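Local coordinates for mandelate racemase/muconate lactonizing enzyme-like protein (Rubrobacter xylanophilus DSM 9941, PDB 3CYJ) that is an enolase-superfamily protein of undetermined function, pairing an N-terminal capping domain with a C-terminal barrel domain that holds a sodium ion, at residues Q30-L38 / D321-F330; Y51-V62 / V97-I107. All blocks are in the same frame, centred on the assembly; numbering follows the deposited sequence.

Interaction 1. Residues Q30-L38 / D321-F330; sequences QWDSTTMIL and DHARVERLLF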
loop_
_atom_site.group_PDB
_atom_site.type_symbol
_atom_site.label_atom_id
_atom_site.label_comp_id
_atom_site.label_asym_id
_atom_site.label_seq_id
_atom_site.Cartn_x
_atom_site.Cartn_y
_atom_site.Cartn_z
ATOM N N GLN A 30 -25.928 -29.632 -5.214
ATOM C CA GLN A 30 -26.400 -31.014 -5.292
ATOM C C GLN A 30 -26.623 -31.309 -6.770
ATOM O O GLN A 30 -27.128 -30.464 -7.528
ATOM C CB GLN A 30 -27.733 -31.202 -4.548
ATOM C CG GLN A 30 -27.678 -31.032 -3.040
ATOM C CD GLN A 30 -29.089 -31.199 -2.374
ATOM O OE1 GLN A 30 -30.002 -30.432 -2.640
ATOM N NE2 GLN A 30 -29.238 -32.204 -1.519
ATOM N N TRP A 31 -26.249 -32.510 -7.185
ATOM C CA TRP A 31 -26.458 -32.886 -8.562
ATOM C C TRP A 31 -26.562 -34.395 -8.645
ATOM O O TRP A 31 -26.151 -35.084 -7.737
ATOM C CB TRP A 31 -25.343 -32.321 -9.503
ATOM C CG TRP A 31 -23.963 -32.870 -9.231
ATOM C CD1 TRP A 31 -23.296 -33.824 -9.970
ATOM C CD2 TRP A 31 -23.072 -32.505 -8.152
ATOM N NE1 TRP A 31 -22.054 -34.059 -9.419
ATOM C CE2 TRP A 31 -21.893 -33.281 -8.302
ATOM C CE3 TRP A 31 -23.149 -31.581 -7.094
ATOM C CZ2 TRP A 31 -20.790 -33.185 -7.409
ATOM C CZ3 TRP A 31 -22.060 -31.480 -6.203
ATOM C CH2 TRP A 31 -20.890 -32.290 -6.376
ATOM N N ASP A 32 -27.102 -34.915 -9.745
ATOM C CA ASP A 32 -27.262 -36.353 -9.892
ATOM C C ASP A 32 -26.998 -36.763 -11.330
ATOM O O ASP A 32 -27.433 -37.819 -11.789
ATOM C CB ASP A 32 -28.649 -36.840 -9.365
ATOM C CG ASP A 32 -29.839 -36.391 -10.275
ATOM O OD1 ASP A 32 -29.623 -35.667 -11.288
ATOM O OD2 ASP A 32 -31.010 -36.786 -9.975
ATOM N N SER A 33 -26.251 -35.925 -12.040
ATOM C CA SER A 33 -25.825 -36.236 -13.418
ATOM C C SER A 33 -24.771 -35.266 -13.945
ATOM O O SER A 33 -24.539 -34.223 -13.363
ATOM C CB SER A 33 -27.017 -36.241 -14.391
ATOM O OG SER A 33 -27.487 -34.943 -14.625
ATOM N N THR A 34 -24.177 -35.615 -15.073
ATOM C CA THR A 34 -23.131 -34.814 -15.724
ATOM C C THR A 34 -23.433 -34.672 -17.194
ATOM O O THR A 34 -23.774 -35.647 -17.838
ATOM C CB THR A 34 -21.750 -35.540 -15.670
ATOM O OG1 THR A 34 -21.424 -35.844 -14.316
ATOM C CG2 THR A 34 -20.626 -34.684 -16.302
ATOM N N THR A 35 -23.254 -33.471 -17.733
ATOM C CA THR A 35 -23.388 -33.264 -19.152
ATOM C C THR A 35 -22.023 -32.925 -19.785
ATOM O O THR A 35 -21.381 -31.953 -19.396
ATOM C CB THR A 35 -24.420 -32.181 -19.454
ATOM O OG1 THR A 35 -25.695 -32.600 -18.946
ATOM C CG2 THR A 35 -24.513 -31.968 -20.921
ATOM N N MET A 36 -21.594 -33.761 -20.738
ATOM C CA MET A 36 -20.462 -33.500 -21.559
ATOM C C MET A 36 -20.859 -32.933 -22.912
ATOM O O MET A 36 -21.718 -33.478 -23.601
ATOM C CB MET A 36 -19.625 -34.777 -21.737
ATOM C CG MET A 36 -18.318 -34.562 -22.505
ATOM S SD MET A 36 -17.589 -36.143 -23.158
ATOM C CE MET A 36 -16.955 -36.772 -21.677
ATOM N N ILE A 37 -20.229 -31.837 -23.318
ATOM C CA ILE A 37 -20.474 -31.337 -24.649
ATOM C C ILE A 37 -19.250 -31.690 -25.479
ATOM O O ILE A 37 -18.136 -31.421 -25.053
ATOM C CB ILE A 37 -20.792 -29.811 -24.670
ATOM C CG1 ILE A 37 -22.012 -29.497 -23.776
ATOM C CG2 ILE A 37 -21.013 -29.330 -26.102
ATOM C CD1 ILE A 37 -21.663 -29.325 -22.275
ATOM N N LEU A 38 -19.460 -32.290 -26.656
ATOM C CA LEU A 38 -18.358 -32.887 -27.393
ATOM C C LEU A 38 -18.227 -32.215 -28.744
ATOM O O LEU A 38 -19.221 -32.085 -29.467
ATOM C CB LEU A 38 -18.562 -34.421 -27.573
ATOM C CG LEU A 38 -17.411 -35.091 -28.409
ATOM C CD1 LEU A 38 -16.085 -35.307 -27.609
ATOM C CD2 LEU A 38 -17.918 -36.354 -29.023
ATOM N N ASP A 321 -16.694 -38.113 -10.939
ATOM C CA ASP A 321 -17.718 -37.972 -12.000
ATOM C C ASP A 321 -17.130 -38.115 -13.387
ATOM O O ASP A 321 -17.710 -38.764 -14.268
ATOM C CB ASP A 321 -18.439 -36.644 -11.935
ATOM C CG ASP A 321 -19.214 -36.441 -10.639
ATOM O OD1 ASP A 321 -19.055 -37.219 -9.691
ATOM O OD2 ASP A 321 -20.002 -35.474 -10.535
ATOM N N HIS A 322 -15.965 -37.491 -13.582
ATOM C CA HIS A 322 -15.420 -37.302 -14.902
ATOM C C HIS A 322 -14.664 -38.486 -15.373
ATOM O O HIS A 322 -14.829 -38.883 -16.538
ATOM C CB HIS A 322 -14.540 -36.056 -14.958
ATOM C CG HIS A 322 -15.316 -34.801 -14.784
ATOM N ND1 HIS A 322 -14.723 -33.559 -14.705
ATOM C CD2 HIS A 322 -16.654 -34.600 -14.654
ATOM C CE1 HIS A 322 -15.663 -32.642 -14.551
ATOM N NE2 HIS A 322 -16.843 -33.250 -14.515
ATOM N N ALA A 323 -13.789 -39.010 -14.523
ATOM C CA ALA A 323 -13.137 -40.283 -14.791
ATOM C C ALA A 323 -14.186 -41.328 -15.257
ATOM O O ALA A 323 -14.064 -41.933 -16.325
ATOM C CB ALA A 323 -12.408 -40.774 -13.550
ATOM N N ARG A 324 -15.238 -41.479 -14.477
ATOM C CA ARG A 324 -16.301 -42.446 -14.790
ATOM C C ARG A 324 -16.993 -42.165 -16.130
ATOM O O ARG A 324 -17.118 -43.044 -16.957
ATOM C CB ARG A 324 -17.314 -42.470 -13.645
ATOM C CG ARG A 324 -18.575 -43.303 -13.879
ATOM C CD ARG A 324 -19.457 -43.244 -12.594
ATOM N NE ARG A 324 -20.655 -44.054 -12.747
ATOM C CZ ARG A 324 -21.802 -43.611 -13.244
ATOM N NH1 ARG A 324 -21.937 -42.335 -13.597
ATOM N NH2 ARG A 324 -22.819 -44.455 -13.385
ATOM N N VAL A 325 -17.428 -40.933 -16.367
ATOM C CA VAL A 325 -18.026 -40.559 -17.663
ATOM C C VAL A 325 -17.050 -40.757 -18.837
ATOM O O VAL A 325 -17.458 -41.105 -19.933
ATOM C CB VAL A 325 -18.539 -39.085 -17.613
ATOM C CG1 VAL A 325 -18.733 -38.448 -19.027
ATOM C CG2 VAL A 325 -19.809 -38.987 -16.781
ATOM N N GLU A 326 -15.763 -40.481 -18.621
ATOM C CA GLU A 326 -14.780 -40.635 -19.685
ATOM C C GLU A 326 -14.557 -42.134 -20.048
ATOM O O GLU A 326 -14.476 -42.445 -21.214
ATOM C CB GLU A 326 -13.483 -39.864 -19.359
ATOM C CG GLU A 326 -13.636 -38.345 -19.545
ATOM C CD GLU A 326 -12.768 -37.453 -18.594
ATOM O OE1 GLU A 326 -11.756 -37.923 -18.036
ATOM O OE2 GLU A 326 -13.100 -36.253 -18.436
ATOM N N ARG A 327 -14.500 -43.033 -19.053
ATOM C CA ARG A 327 -14.313 -44.468 -19.290
ATOM C C ARG A 327 -15.547 -45.069 -19.954
ATOM O O ARG A 327 -15.447 -45.998 -20.761
ATOM C CB ARG A 327 -14.014 -45.249 -17.978
ATOM N N LEU A 328 -16.715 -44.556 -19.591
ATOM C CA LEU A 328 -17.973 -44.988 -20.128
ATOM C C LEU A 328 -18.133 -44.554 -21.577
ATOM O O LEU A 328 -18.675 -45.303 -22.383
ATOM C CB LEU A 328 -19.070 -44.351 -19.283
ATOM C CG LEU A 328 -20.547 -44.749 -19.386
ATOM C CD1 LEU A 328 -20.781 -46.276 -19.235
ATOM C CD2 LEU A 328 -21.371 -43.972 -18.330
ATOM N N LEU A 329 -17.649 -43.354 -21.925
ATOM C CA LEU A 329 -17.879 -42.807 -23.270
ATOM C C LEU A 329 -16.732 -42.952 -24.271
ATOM O O LEU A 329 -16.959 -42.873 -25.484
ATOM C CB LEU A 329 -18.306 -41.336 -23.213
ATOM C CG LEU A 329 -19.599 -40.892 -22.558
ATOM C CD1 LEU A 329 -19.811 -39.495 -23.007
ATOM C CD2 LEU A 329 -20.778 -41.745 -22.977
ATOM N N PHE A 330 -15.511 -43.125 -23.782
ATOM C CA PHE A 330 -14.370 -43.209 -24.666
ATOM C C PHE A 330 -13.618 -44.509 -24.482
ATOM O O PHE A 330 -13.561 -45.044 -23.372
ATOM C CB PHE A 330 -13.366 -42.098 -24.368
ATOM C CG PHE A 330 -13.877 -40.715 -24.586
ATOM C CD1 PHE A 330 -13.902 -39.807 -23.517
ATOM C CD2 PHE A 330 -14.267 -40.289 -25.864
ATOM C CE1 PHE A 330 -14.362 -38.510 -23.691
ATOM C CE2 PHE A 330 -14.728 -38.998 -26.067
ATOM C CZ PHE A 330 -14.787 -38.100 -24.982
#
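The indole N-H of W31 points straight at D321: NE1 lies 2.7 Å from OD2, the N-H...O angle is 166°, and the oxygen sits close to the plane of the indole, at its edge. Ring and carboxylate planes are turned well away from coplanar, and OD2 accepts, met nearly along its C-O axis. W31 is also next to a bound glycerol, and its side chain is about 9 Å from the sodium ion. The other carboxylate oxygen of D321, OD1, lies close to OE1 of E24, a pair of like charges.

Beyond the corner at D32 the contact turns apolar. T34 sets its CB 4.1 Å from CG2 of V325. In the enolase superfamily an N-terminal alpha+beta domain caps a modified TIM barrel, and here strand 33-38 of the cap crosses helix 321-329, from the C-terminal region, at -58°. M36 bridges strand and helix. Its CG stands anti to the backbone N (chi1 -175°) and a bend at chi3 directs the methyl to V325, leaving CE 3.6 Å from CG1 of that residue. SD meets CD1 of L329 tip to tip and makes an oblique Met-aromatic contact with F330, 4.9 Å from the ring centroid. At the far end, CD1 of L38 touches the edge of that ring, 4.0 Å from CZ.

Interaction 2. Residues Y51-V62 / V97-I107; sequences YTYGDVSVGRFV and VGAMAVSAVDI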
loop_
_atom_site.group_PDB
_atom_site.type_symbol
_atom_site.label_atom_id
_atom_site.label_comp_id
_atom_site.label_asym_id
_atom_site.label_seq_id
_atom_site.Cartn_x
_atom_site.Cartn_y
_atom_site.Cartn_z
ATOM N N TYR A 51 -13.796 -31.736 -25.448
ATOM C CA TYR A 51 -15.079 -31.675 -24.766
ATOM C C TYR A 51 -15.055 -30.697 -23.591
ATOM O O TYR A 51 -13.991 -30.219 -23.195
ATOM C CB TYR A 51 -15.489 -33.068 -24.272
ATOM C CG TYR A 51 -14.452 -33.708 -23.341
ATOM C CD1 TYR A 51 -14.555 -33.530 -21.985
ATOM C CD2 TYR A 51 -13.373 -34.497 -23.842
ATOM C CE1 TYR A 51 -13.652 -34.080 -21.119
ATOM C CE2 TYR A 51 -12.419 -35.062 -22.957
ATOM C CZ TYR A 51 -12.586 -34.842 -21.580
ATOM O OH TYR A 51 -11.743 -35.362 -20.617
ATOM N N THR A 52 -16.232 -30.407 -23.033
ATOM C CA THR A 52 -16.283 -29.662 -21.784
ATOM C C THR A 52 -17.425 -30.266 -21.003
ATOM O O THR A 52 -18.174 -31.079 -21.555
ATOM C CB THR A 52 -16.466 -28.106 -22.039
ATOM O OG1 THR A 52 -16.236 -27.375 -20.824
ATOM C CG2 THR A 52 -17.859 -27.772 -22.658
ATOM N N TYR A 53 -17.536 -29.953 -19.719
ATOM C CA TYR A 53 -18.678 -30.384 -18.903
ATOM C C TYR A 53 -19.449 -29.113 -18.513
ATOM O O TYR A 53 -18.850 -28.141 -18.040
ATOM C CB TYR A 53 -18.215 -31.106 -17.645
ATOM C CG TYR A 53 -17.486 -32.390 -17.951
ATOM C CD1 TYR A 53 -18.202 -33.553 -18.275
ATOM C CD2 TYR A 53 -16.101 -32.454 -17.938
ATOM C CE1 TYR A 53 -17.566 -34.731 -18.574
ATOM C CE2 TYR A 53 -15.434 -33.648 -18.228
ATOM C CZ TYR A 53 -16.191 -34.788 -18.539
ATOM O OH TYR A 53 -15.604 -35.998 -18.811
ATOM N N GLY A 54 -20.757 -29.097 -18.721
ATOM C CA GLY A 54 -21.499 -27.876 -18.453
ATOM C C GLY A 54 -22.910 -28.018 -18.961
ATOM O O GLY A 54 -23.397 -29.132 -19.075
ATOM N N ASP A 55 -23.566 -26.891 -19.269
ATOM C CA ASP A 55 -24.948 -26.939 -19.711
ATOM C C ASP A 55 -24.998 -27.306 -21.204
ATOM O O ASP A 55 -24.073 -26.927 -21.970
ATOM C CB ASP A 55 -25.672 -25.614 -19.439
ATOM C CG ASP A 55 -27.189 -25.717 -19.724
ATOM O OD1 ASP A 55 -27.845 -26.575 -19.085
ATOM O OD2 ASP A 55 -27.692 -25.001 -20.611
ATOM N N VAL A 56 -26.068 -28.015 -21.621
ATOM C CA VAL A 56 -26.266 -28.320 -23.036
ATOM C C VAL A 56 -26.205 -27.040 -23.852
ATOM O O VAL A 56 -25.853 -27.081 -25.034
ATOM C CB VAL A 56 -27.648 -29.043 -23.387
ATOM C CG1 VAL A 56 -27.650 -30.450 -22.921
ATOM C CG2 VAL A 56 -28.880 -28.301 -22.812
ATOM N N SER A 57 -26.573 -25.904 -23.251
ATOM C CA SER A 57 -26.539 -24.659 -24.030
ATOM C C SER A 57 -25.145 -24.364 -24.581
ATOM O O SER A 57 -25.030 -23.623 -25.554
ATOM C CB SER A 57 -27.095 -23.470 -23.233
ATOM O OG SER A 57 -26.395 -23.288 -22.024
ATOM N N VAL A 58 -24.095 -24.956 -23.994
ATOM C CA VAL A 58 -22.717 -24.818 -24.512
ATOM C C VAL A 58 -22.618 -25.251 -26.000
ATOM O O VAL A 58 -22.004 -24.555 -26.835
ATOM C CB VAL A 58 -21.697 -25.621 -23.619
ATOM C CG1 VAL A 58 -20.305 -25.724 -24.274
ATOM C CG2 VAL A 58 -21.603 -25.022 -22.214
ATOM N N GLY A 59 -23.284 -26.370 -26.343
ATOM C CA GLY A 59 -23.342 -26.846 -27.735
ATOM C C GLY A 59 -23.952 -25.880 -28.728
ATOM O O GLY A 59 -23.418 -25.650 -29.818
ATOM N N ARG A 60 -25.057 -25.268 -28.344
ATOM C CA ARG A 60 -25.649 -24.202 -29.161
ATOM C C ARG A 60 -24.710 -22.968 -29.365
ATOM O O ARG A 60 -24.612 -22.395 -30.489
ATOM C CB ARG A 60 -27.015 -23.782 -28.542
ATOM C CG ARG A 60 -27.813 -22.869 -29.489
ATOM C CD ARG A 60 -28.170 -23.658 -30.817
ATOM N NE ARG A 60 -28.410 -22.770 -31.949
ATOM C CZ ARG A 60 -29.598 -22.233 -32.245
ATOM N NH1 ARG A 60 -30.677 -22.474 -31.471
ATOM N NH2 ARG A 60 -29.708 -21.448 -33.325
ATOM N N PHE A 61 -24.003 -22.563 -28.288
ATOM C CA PHE A 61 -22.992 -21.509 -28.396
ATOM C C PHE A 61 -21.895 -21.849 -29.425
ATOM O O PHE A 61 -21.507 -21.011 -30.229
ATOM C CB PHE A 61 -22.337 -21.225 -27.016
ATOM C CG PHE A 61 -21.584 -19.902 -26.955
ATOM C CD1 PHE A 61 -22.163 -18.775 -26.384
ATOM C CD2 PHE A 61 -20.274 -19.793 -27.472
ATOM C CE1 PHE A 61 -21.447 -17.523 -26.335
ATOM C CE2 PHE A 61 -19.563 -18.584 -27.416
ATOM C CZ PHE A 61 -20.158 -17.443 -26.844
ATOM N N VAL A 62 -21.360 -23.064 -29.364
ATOM C CA VAL A 62 -20.393 -23.540 -30.406
ATOM C C VAL A 62 -20.968 -23.420 -31.818
ATOM O O VAL A 62 -20.332 -22.848 -32.727
ATOM C CB VAL A 62 -19.953 -25.013 -30.170
ATOM C CG1 VAL A 62 -19.070 -25.542 -31.322
ATOM C CG2 VAL A 62 -19.278 -25.155 -28.782
ATOM N N VAL A 97 -20.361 -20.007 -19.933
ATOM C CA VAL A 97 -20.751 -20.868 -21.058
ATOM C C VAL A 97 -19.850 -20.659 -22.302
ATOM O O VAL A 97 -19.410 -21.648 -22.891
ATOM C CB VAL A 97 -22.232 -20.588 -21.485
ATOM C CG1 VAL A 97 -22.503 -21.097 -22.933
ATOM C CG2 VAL A 97 -23.175 -21.167 -20.472
ATOM N N GLY A 98 -19.612 -19.382 -22.682
ATOM C CA GLY A 98 -18.786 -19.020 -23.839
ATOM C C GLY A 98 -17.353 -19.543 -23.712
ATOM O O GLY A 98 -16.733 -19.978 -24.725
ATOM N N ALA A 99 -16.819 -19.528 -22.485
ATOM C CA ALA A 99 -15.440 -19.945 -22.260
ATOM C C ALA A 99 -15.353 -21.452 -22.337
ATOM O O ALA A 99 -14.360 -22.021 -22.814
ATOM C CB ALA A 99 -14.946 -19.463 -20.866
ATOM N N MET A 100 -16.380 -22.103 -21.800
ATOM C CA MET A 100 -16.496 -23.557 -21.847
ATOM C C MET A 100 -16.536 -24.024 -23.327
ATOM O O MET A 100 -15.893 -25.024 -23.693
ATOM C CB MET A 100 -17.751 -23.997 -21.099
ATOM C CG MET A 100 -17.539 -23.973 -19.623
ATOM S SD MET A 100 -18.834 -24.591 -18.555
ATOM C CE MET A 100 -19.428 -23.025 -18.122
ATOM N N ALA A 101 -17.254 -23.262 -24.164
ATOM C CA ALA A 101 -17.369 -23.576 -25.585
ATOM C C ALA A 101 -16.033 -23.383 -26.298
ATOM O O ALA A 101 -15.575 -24.289 -27.041
ATOM C CB ALA A 101 -18.471 -22.736 -26.255
ATOM N N VAL A 102 -15.427 -22.197 -26.131
ATOM C CA VAL A 102 -14.074 -21.982 -26.688
ATOM C C VAL A 102 -13.101 -23.116 -26.280
ATOM O O VAL A 102 -12.329 -23.619 -27.090
ATOM C CB VAL A 102 -13.482 -20.604 -26.285
ATOM C CG1 VAL A 102 -12.020 -20.557 -26.640
ATOM C CG2 VAL A 102 -14.204 -19.441 -27.022
ATOM N N SER A 103 -13.156 -23.538 -25.029
ATOM C CA SER A 103 -12.250 -24.564 -24.515
ATOM C C SER A 103 -12.410 -25.895 -25.254
ATOM O O SER A 103 -11.428 -26.506 -25.690
ATOM C CB SER A 103 -12.538 -24.783 -23.020
ATOM O OG SER A 103 -12.207 -23.610 -22.298
ATOM N N ALA A 104 -13.655 -26.352 -25.363
ATOM C CA ALA A 104 -13.975 -27.600 -26.051
ATOM C C ALA A 104 -13.472 -27.537 -27.480
ATOM O O ALA A 104 -12.856 -28.476 -27.950
ATOM C CB ALA A 104 -15.509 -27.828 -26.050
ATOM N N VAL A 105 -13.748 -26.431 -28.174
ATOM C CA VAL A 105 -13.285 -26.266 -29.540
ATOM C C VAL A 105 -11.734 -26.238 -29.657
ATOM O O VAL A 105 -11.155 -26.878 -30.528
ATOM C CB VAL A 105 -13.861 -25.022 -30.168
ATOM C CG1 VAL A 105 -13.290 -24.839 -31.568
ATOM C CG2 VAL A 105 -15.363 -25.128 -30.273
ATOM N N ASP A 106 -11.074 -25.527 -28.744
ATOM C CA ASP A 106 -9.629 -25.456 -28.731
ATOM C C ASP A 106 -8.946 -26.832 -28.519
ATOM O O ASP A 106 -7.906 -27.103 -29.082
ATOM C CB ASP A 106 -9.183 -24.481 -27.647
ATOM C CG ASP A 106 -7.657 -24.318 -27.602
ATOM O OD1 ASP A 106 -7.086 -23.534 -28.412
ATOM O OD2 ASP A 106 -7.043 -24.948 -26.724
ATOM N N ILE A 107 -9.524 -27.658 -27.659
ATOM C CA ILE A 107 -8.987 -28.952 -27.356
ATOM C C ILE A 107 -9.148 -29.851 -28.574
ATOM O O ILE A 107 -8.256 -30.627 -28.898
ATOM C CB ILE A 107 -9.732 -29.575 -26.162
ATOM C CG1 ILE A 107 -9.502 -28.737 -24.886
ATOM C CG2 ILE A 107 -9.334 -31.018 -25.947
ATOM C CD1 ILE A 107 -10.466 -29.070 -23.803
#
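Y51 meets helix 97-107 through its backbone, turning its side chain away: the carbonyl carbon of Y51 lies 3.8 Å from CB of A104, and the two CA atoms are only 4.4 Å apart, a closeness that the small alanine permits. T52 faces the helix, crossing M100 at about a right angle, with its CG2 3.5 Å from the M100 carbonyl oxygen; its OG1 is hydrogen-bonded to the carbonyl oxygen of T272. M100, bent at chi3, brings its sulfur to the end of the strand, SD 3.6 Å from O of Y53 and beside CA of G54.

D55 then opens the turn into helix 57-62. Its OD2 accepts both N and OG of S57, the amide from above the carboxylate plane and the hydroxyl, 2.6 Å away, on the anti lone pair. V58 fits between two residues a turn apart on helix 97-107, CG2 toward V97 and CG1 toward A101. F61, with CG anti to its backbone N (chi1 -163°), lays one ring face over G98, a CH-pi contact with CA 3.7 Å from the centroid. V62 closes the row, its CG2 3.6 Å from CB of A101 and its CG1 on V105.

In the capping domain, helix 97-107 packs on strand 46-53, outermost of its sheet within this chain, and crosses helix 57-62 at -68°. Helix 78-88 packs on V102 and V105, while D55 and F61 also meet the second subunit.

Both contacts are buried, and they lie on opposite faces of the N-terminal domain's antiparallel sheet: M36 points to helix 321-329 and T52 to helix 97-107, from which Y51 and Y53 turn away. Interaction 1 spans two domains through strand 33-43; interaction 2 stays within one, packing helix 97-107 against neighbouring strand 46-53 and helix 57-62. The first grades from a polar end near the sodium ion into sulfur and aromatic packing. The second uses small and branched apolar residues, a phenylalanine ring over a glycine, and M100 against the strand; its polar side chains bond within a segment or elsewhere, not between the two. Y53 OH, 2.5 Å from OE2 of E326, probably hydrogen-bonds the contacts together.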